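Local coordinates for protein beta-galactosidase/beta-glucuronidase (PDB 6MVF) that binds flavin mononucleotide and, as a glycoside hydrolase family 2 enzyme, probably cleaves beta-linked glycosides such as beta-glucuronides, at residues D632-L638 with I649-K653; I493-N498 with R586-Q590. All coordinates share one frame; numbering follows the deposited sequence.

Followed from the N terminus, the chain first reaches contact 2, where the loop 493-498, between strand 482-487 and helix 507-522 of the TIM barrel, is met by the loop 586-590 that leads into the C-terminal sheet. That closure spans 87 intervening residues. Contact 1 opens only afterwards: 632-638 and 649-653 are arms of one hairpin, with 10 residues between them, so the two closures stand in series, neither nested nor crossed. They are joined directly, because Glu652 N lies 3.0 Å from Ala589 O, a probable hydrogen bond. The loop 586-590 thus touches both the barrel loop 493-498 and, through Ala589, the hairpin, and both contacts also touch the second subunit.

Contact 1 of 2, residues D632-L638 with I649-K653; sequences DEGFNVL and ITLEK
Phe635-Leu638 and Ile649-Lys653 pair as antiparallel strands, 147° apart in direction, Asn636-Leu651 and Leu638-Ile649 being hydrogen-bonded pairs; Lys653 N also bonds to Gly634 O at 2.9 Å. Gly634 suits its place because, at its backbone angles, a CB would jam against the carbonyl O of Glu633. On one face Phe635 and Glu652 form a non-hydrogen-bonded pair: Glu652 CG lies over the ring, 4.1 Å from its centroid, and the carboxylate stacks on it, planes 23° apart. With CG anti to the backbone N (chi1 -168°), the extended glutamate runs across the phenylalanine. On the other face Leu638 CD2 packs against Leu651 CG at 4.0 Å, apolar chains crossing almost at right angles. Asn636 ties back the loop before it: OD1 accepts from Asp632 N at 2.7 Å, while ND2 gives Asp632 O a bond in its amide plane. Lys653 stretches along this loop to a long salt bridge, NZ to Glu633 OE1 at 3.5 Å. Strand 606-611 flanks the hairpin beside 635-641, and 590-592 runs parallel to 646-654. Arg229 of the second subunit makes a salt bridge with Glu652 OE1, and a strand of that subunit continues the sheet from Ile649 and Thr650.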
loop_
_atom_site.group_PDB
_atom_site.type_symbol
_atom_site.label_atom_id
_atom_site.label_comp_id
_atom_site.label_asym_id
_atom_site.label_seq_id
_atom_site.Cartn_x
_atom_site.Cartn_y
_atom_site.Cartn_z
ATOM N N ASP A 632 -2.254 -33.766 38.147
ATOM C CA ASP A 632 -1.058 -33.899 38.967
ATOM C C ASP A 632 -0.903 -32.685 39.877
ATOM O O ASP A 632 -1.424 -31.598 39.608
ATOM C CB ASP A 632 0.187 -34.019 38.102
ATOM C CG ASP A 632 0.207 -35.278 37.294
ATOM O OD1 ASP A 632 -0.553 -36.213 37.647
ATOM O OD2 ASP A 632 0.990 -35.332 36.315
ATOM N N GLU A 633 -0.179 -32.882 40.973
ATOM C CA GLU A 633 0.135 -31.765 41.847
ATOM C C GLU A 633 0.977 -30.766 41.072
ATOM O O GLU A 633 1.854 -31.146 40.295
ATOM C CB GLU A 633 0.873 -32.257 43.095
ATOM C CG GLU A 633 0.264 -31.771 44.411
ATOM C CD GLU A 633 -1.154 -32.302 44.662
ATOM O OE1 GLU A 633 -1.486 -33.390 44.139
ATOM O OE2 GLU A 633 -1.938 -31.632 45.380
ATOM N N GLY A 634 0.673 -29.486 41.243
ATOM C CA GLY A 634 1.383 -28.459 40.508
ATOM C C GLY A 634 0.710 -28.106 39.199
ATOM O O GLY A 634 -0.524 -28.108 39.105
ATOM N N PHE A 635 1.514 -27.817 38.176
ATOM C CA PHE A 635 1.010 -27.376 36.883
ATOM C C PHE A 635 0.803 -28.561 35.952
ATOM O O PHE A 635 1.514 -29.564 36.027
ATOM C CB PHE A 635 1.963 -26.357 36.253
ATOM C CG PHE A 635 1.915 -25.025 36.918
ATOM C CD1 PHE A 635 0.825 -24.189 36.733
ATOM C CD2 PHE A 635 2.945 -24.613 37.755
ATOM C CE1 PHE A 635 0.760 -22.957 37.360
ATOM C CE2 PHE A 635 2.894 -23.392 38.394
ATOM C CZ PHE A 635 1.796 -22.559 38.196
ATOM N N ASN A 636 -0.199 -28.439 35.077
ATOM C CA ASN A 636 -0.619 -29.526 34.200
ATOM C C ASN A 636 -0.761 -29.002 32.789
ATOM O O ASN A 636 -1.473 -28.022 32.562
ATOM C CB ASN A 636 -1.954 -30.131 34.641
ATOM C CG ASN A 636 -1.881 -30.785 36.013
ATOM O OD1 ASN A 636 -1.715 -32.001 36.130
ATOM N ND2 ASN A 636 -2.006 -29.981 37.053
ATOM N N VAL A 637 -0.112 -29.663 31.845
ATOM C CA VAL A 637 -0.326 -29.395 30.431
ATOM C C VAL A 637 -1.511 -30.236 29.966
ATOM O O VAL A 637 -1.461 -31.468 30.018
ATOM C CB VAL A 637 0.933 -29.712 29.609
ATOM C CG1 VAL A 637 0.615 -29.686 28.109
ATOM C CG2 VAL A 637 2.032 -28.736 29.947
ATOM N N LEU A 638 -2.579 -29.581 29.516
ATOM C CA LEU A 638 -3.717 -30.272 28.920
ATOM C C LEU A 638 -3.632 -30.103 27.410
ATOM O O LEU A 638 -3.620 -28.975 26.899
ATOM C CB LEU A 638 -5.049 -29.753 29.462
ATOM C CG LEU A 638 -5.530 -30.198 30.860
ATOM C CD1 LEU A 638 -5.713 -31.689 30.921
ATOM C CD2 LEU A 638 -4.566 -29.758 31.931
ATOM N N ILE A 649 -3.498 -26.126 26.861
ATOM C CA ILE A 649 -3.564 -25.120 27.905
ATOM C C ILE A 649 -2.844 -25.658 29.140
ATOM O O ILE A 649 -2.502 -26.838 29.233
ATOM C CB ILE A 649 -5.012 -24.718 28.241
ATOM C CG1 ILE A 649 -5.654 -25.740 29.173
ATOM C CG2 ILE A 649 -5.842 -24.563 26.962
ATOM C CD1 ILE A 649 -7.096 -25.428 29.467
ATOM N N THR A 650 -2.602 -24.770 30.091
ATOM C CA THR A 650 -1.966 -25.137 31.346
ATOM C C THR A 650 -2.919 -24.833 32.490
ATOM O O THR A 650 -3.486 -23.734 32.562
ATOM C CB THR A 650 -0.643 -24.397 31.540
ATOM O OG1 THR A 650 0.235 -24.704 30.450
ATOM C CG2 THR A 650 -0.006 -24.822 32.851
ATOM N N LEU A 651 -3.113 -25.817 33.355
ATOM C CA LEU A 651 -3.933 -25.686 34.545
ATOM C C LEU A 651 -3.063 -25.956 35.762
ATOM O O LEU A 651 -1.998 -26.579 35.661
ATOM C CB LEU A 651 -5.129 -26.647 34.509
ATOM C CG LEU A 651 -6.177 -26.352 33.413
ATOM C CD1 LEU A 651 -7.388 -27.250 33.555
ATOM C CD2 LEU A 651 -6.616 -24.875 33.385
ATOM N N GLU A 652 -3.504 -25.436 36.908
ATOM C CA GLU A 652 -2.831 -25.643 38.183
ATOM C C GLU A 652 -3.783 -26.350 39.136
ATOM O O GLU A 652 -4.894 -25.864 39.381
ATOM C CB GLU A 652 -2.357 -24.320 38.787
ATOM C CG GLU A 652 -1.392 -24.492 39.977
ATOM C CD GLU A 652 -1.071 -23.182 40.724
ATOM O OE1 GLU A 652 -1.646 -22.127 40.364
ATOM O OE2 GLU A 652 -0.251 -23.216 41.685
ATOM N N LYS A 653 -3.352 -27.491 39.671
ATOM C CA LYS A 653 -4.047 -28.080 40.807
ATOM C C LYS A 653 -3.806 -27.249 42.062
ATOM O O LYS A 653 -2.673 -26.864 42.368
ATOM C CB LYS A 653 -3.600 -29.523 41.034
ATOM C CG LYS A 653 -4.478 -30.236 42.075
ATOM C CD LYS A 653 -4.115 -31.696 42.285
ATOM C CE LYS A 653 -4.933 -32.257 43.440
ATOM N NZ LYS A 653 -4.939 -33.731 43.462
#

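Contact 2 of 2, residues I493-N498 with R586-Q590; sequences INWHSN and RRHAQ
His496 and Arg587 meet in the tightly packed part of this contact, where the imidazole lies against the backbone of the other loop. Arg587 C sits 3.3 Å above the ring plane toward its rim, and His588 N lies over the ring centre on the same face. A flat ring suits this place because it can cover a peptide while its nitrogens reach polar partners: NE2 makes a weak bond to Ile493 O at 2.7 Å, and ND1 is paired with Glu508 of helix 507-522. Beside it Ile493 lays its aliphatic chain across the arginine, CB 3.8 Å from Arg587 NE and CD1 over one face of the guanidinium. The arginine chain bends at chi3 (-74°), turning its charged end aside to a salt bridge with Glu507. The isoleucine thus rests on the CD-NE part and a guanidinium face, while NH2 goes to Glu507. His588 is the centre of an inverse gamma turn, closed by a weak bond from Ala589 N to Arg587 O; this sharp reversal carries the linking loop from the TIM-barrel side toward strand 590-592. The His588 ring receives His496 CB over one face, 4.2 Å from the centroid, whereas the two imidazoles are slid apart and barely overlap. Replacing His496 by an alanine would probably leave Glu508 and Ile493 O without these partners and open a gap above the Arg587-His588 peptide. The contact thins toward exposed Asn498, which covers little of the opposite loop. Its OD1 reaches the edge of the His588 ring, 3.1 Å from CE1, with amide and ring planes 36° apart. Asn498 ND2 and His588 NE2 both hydrogen-bond to Glu657 OE2.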
loop_
_atom_site.group_PDB
_atom_site.type_symbol
_atom_site.label_atom_id
_atom_site.label_comp_id
_atom_site.label_asym_id
_atom_site.label_seq_id
_atom_site.Cartn_x
_atom_site.Cartn_y
_atom_site.Cartn_z
ATOM N N ILE A 493 -16.021 -13.236 32.515
ATOM C CA ILE A 493 -15.037 -14.319 32.407
ATOM C C ILE A 493 -14.017 -14.342 33.548
ATOM O O ILE A 493 -13.115 -15.184 33.554
ATOM C CB ILE A 493 -14.307 -14.316 31.044
ATOM C CG1 ILE A 493 -13.685 -12.960 30.710
ATOM C CG2 ILE A 493 -15.228 -14.744 29.940
ATOM C CD1 ILE A 493 -13.057 -12.909 29.335
ATOM N N ASN A 494 -14.156 -13.470 34.540
ATOM C CA ASN A 494 -13.387 -13.680 35.765
ATOM C C ASN A 494 -14.093 -14.571 36.797
ATOM O O ASN A 494 -13.412 -15.060 37.712
ATOM C CB ASN A 494 -13.007 -12.336 36.403
ATOM C CG ASN A 494 -14.207 -11.544 36.865
ATOM O OD1 ASN A 494 -14.885 -10.921 36.058
ATOM N ND2 ASN A 494 -14.475 -11.560 38.174
ATOM N N TRP A 495 -15.420 -14.818 36.675
ATOM C CA TRP A 495 -16.135 -15.747 37.560
ATOM C C TRP A 495 -16.096 -17.164 36.994
ATOM O O TRP A 495 -16.344 -17.368 35.800
ATOM C CB TRP A 495 -17.597 -15.336 37.769
ATOM C CG TRP A 495 -17.824 -13.900 38.094
ATOM C CD1 TRP A 495 -18.681 -13.051 37.459
ATOM C CD2 TRP A 495 -17.190 -13.130 39.131
ATOM N NE1 TRP A 495 -18.616 -11.793 38.031
ATOM C CE2 TRP A 495 -17.709 -11.819 39.055
ATOM C CE3 TRP A 495 -16.236 -13.423 40.111
ATOM C CZ2 TRP A 495 -17.307 -10.809 39.913
ATOM C CZ3 TRP A 495 -15.831 -12.419 40.958
ATOM C CH2 TRP A 495 -16.362 -11.130 40.861
ATOM N N HIS A 496 -15.808 -18.143 37.858
ATOM C CA HIS A 496 -15.725 -19.548 37.459
ATOM C C HIS A 496 -16.217 -20.463 38.572
ATOM O O HIS A 496 -15.797 -20.328 39.727
ATOM C CB HIS A 496 -14.296 -19.925 37.076
ATOM C CG HIS A 496 -13.775 -19.122 35.936
ATOM N ND1 HIS A 496 -14.198 -19.322 34.642
ATOM C CD2 HIS A 496 -12.924 -18.074 35.902
ATOM C CE1 HIS A 496 -13.607 -18.446 33.851
ATOM N NE2 HIS A 496 -12.831 -17.675 34.593
ATOM N N SER A 497 -17.081 -21.411 38.206
ATOM C CA SER A 497 -17.739 -22.281 39.167
ATOM C C SER A 497 -17.581 -23.751 38.796
ATOM O O SER A 497 -17.750 -24.138 37.634
ATOM C CB SER A 497 -19.218 -21.955 39.262
ATOM O OG SER A 497 -19.831 -22.860 40.158
ATOM N N ASN A 498 -17.271 -24.575 39.800
ATOM C CA ASN A 498 -17.315 -26.021 39.619
ATOM C C ASN A 498 -18.744 -26.556 39.609
ATOM O O ASN A 498 -18.972 -27.687 39.175
ATOM C CB ASN A 498 -16.504 -26.710 40.718
ATOM C CG ASN A 498 -15.021 -26.626 40.477
ATOM O OD1 ASN A 498 -14.556 -26.788 39.351
ATOM N ND2 ASN A 498 -14.265 -26.372 41.533
ATOM N N ARG A 586 -9.953 -22.259 30.215
ATOM C CA ARG A 586 -8.580 -21.815 30.449
ATOM C C ARG A 586 -8.507 -20.727 31.533
ATOM O O ARG A 586 -7.504 -20.645 32.258
ATOM C CB ARG A 586 -7.951 -21.314 29.145
ATOM C CG ARG A 586 -8.463 -19.948 28.785
ATOM C CD ARG A 586 -7.893 -19.360 27.536
ATOM N NE ARG A 586 -8.145 -20.137 26.334
ATOM C CZ ARG A 586 -7.820 -19.700 25.123
ATOM N NH1 ARG A 586 -7.253 -18.504 24.995
ATOM N NH2 ARG A 586 -8.040 -20.448 24.050
ATOM N N ARG A 587 -9.550 -19.890 31.662
ATOM C CA ARG A 587 -9.597 -18.876 32.709
ATOM C C ARG A 587 -10.012 -19.453 34.058
ATOM O O ARG A 587 -9.811 -18.794 35.086
ATOM C CB ARG A 587 -10.520 -17.724 32.294
ATOM C CG ARG A 587 -9.911 -16.866 31.189
ATOM C CD ARG A 587 -10.907 -15.959 30.471
ATOM N NE ARG A 587 -11.775 -16.689 29.559
ATOM C CZ ARG A 587 -11.496 -16.974 28.289
ATOM N NH1 ARG A 587 -10.348 -16.586 27.730
ATOM N NH2 ARG A 587 -12.374 -17.660 27.576
ATOM N N HIS A 588 -10.540 -20.678 34.091
ATOM C CA HIS A 588 -10.626 -21.447 35.334
ATOM C C HIS A 588 -9.254 -22.087 35.582
ATOM O O HIS A 588 -9.080 -23.308 35.573
ATOM C CB HIS A 588 -11.750 -22.478 35.249
ATOM C CG HIS A 588 -12.104 -23.119 36.558
ATOM N ND1 HIS A 588 -13.273 -23.833 36.742
ATOM C CD2 HIS A 588 -11.443 -23.171 37.741
ATOM C CE1 HIS A 588 -13.320 -24.282 37.985
ATOM N NE2 HIS A 588 -12.220 -23.898 38.610
ATOM N N ALA A 589 -8.262 -21.207 35.790
ATOM C CA ALA A 589 -6.855 -21.605 35.760
ATOM C C ALA A 589 -6.481 -22.504 36.939
ATOM O O ALA A 589 -5.705 -23.454 36.781
ATOM C CB ALA A 589 -5.972 -20.362 35.734
ATOM N N GLN A 590 -7.005 -22.229 38.123
ATOM C CA GLN A 590 -6.669 -22.987 39.324
ATOM C C GLN A 590 -7.856 -23.860 39.713
ATOM O O GLN A 590 -8.941 -23.347 39.998
ATOM C CB GLN A 590 -6.273 -22.035 40.454
ATOM C CG GLN A 590 -4.880 -21.434 40.268
ATOM C CD GLN A 590 -4.676 -20.175 41.087
ATOM O OE1 GLN A 590 -5.634 -19.595 41.569
ATOM N NE2 GLN A 590 -3.423 -19.742 41.237
#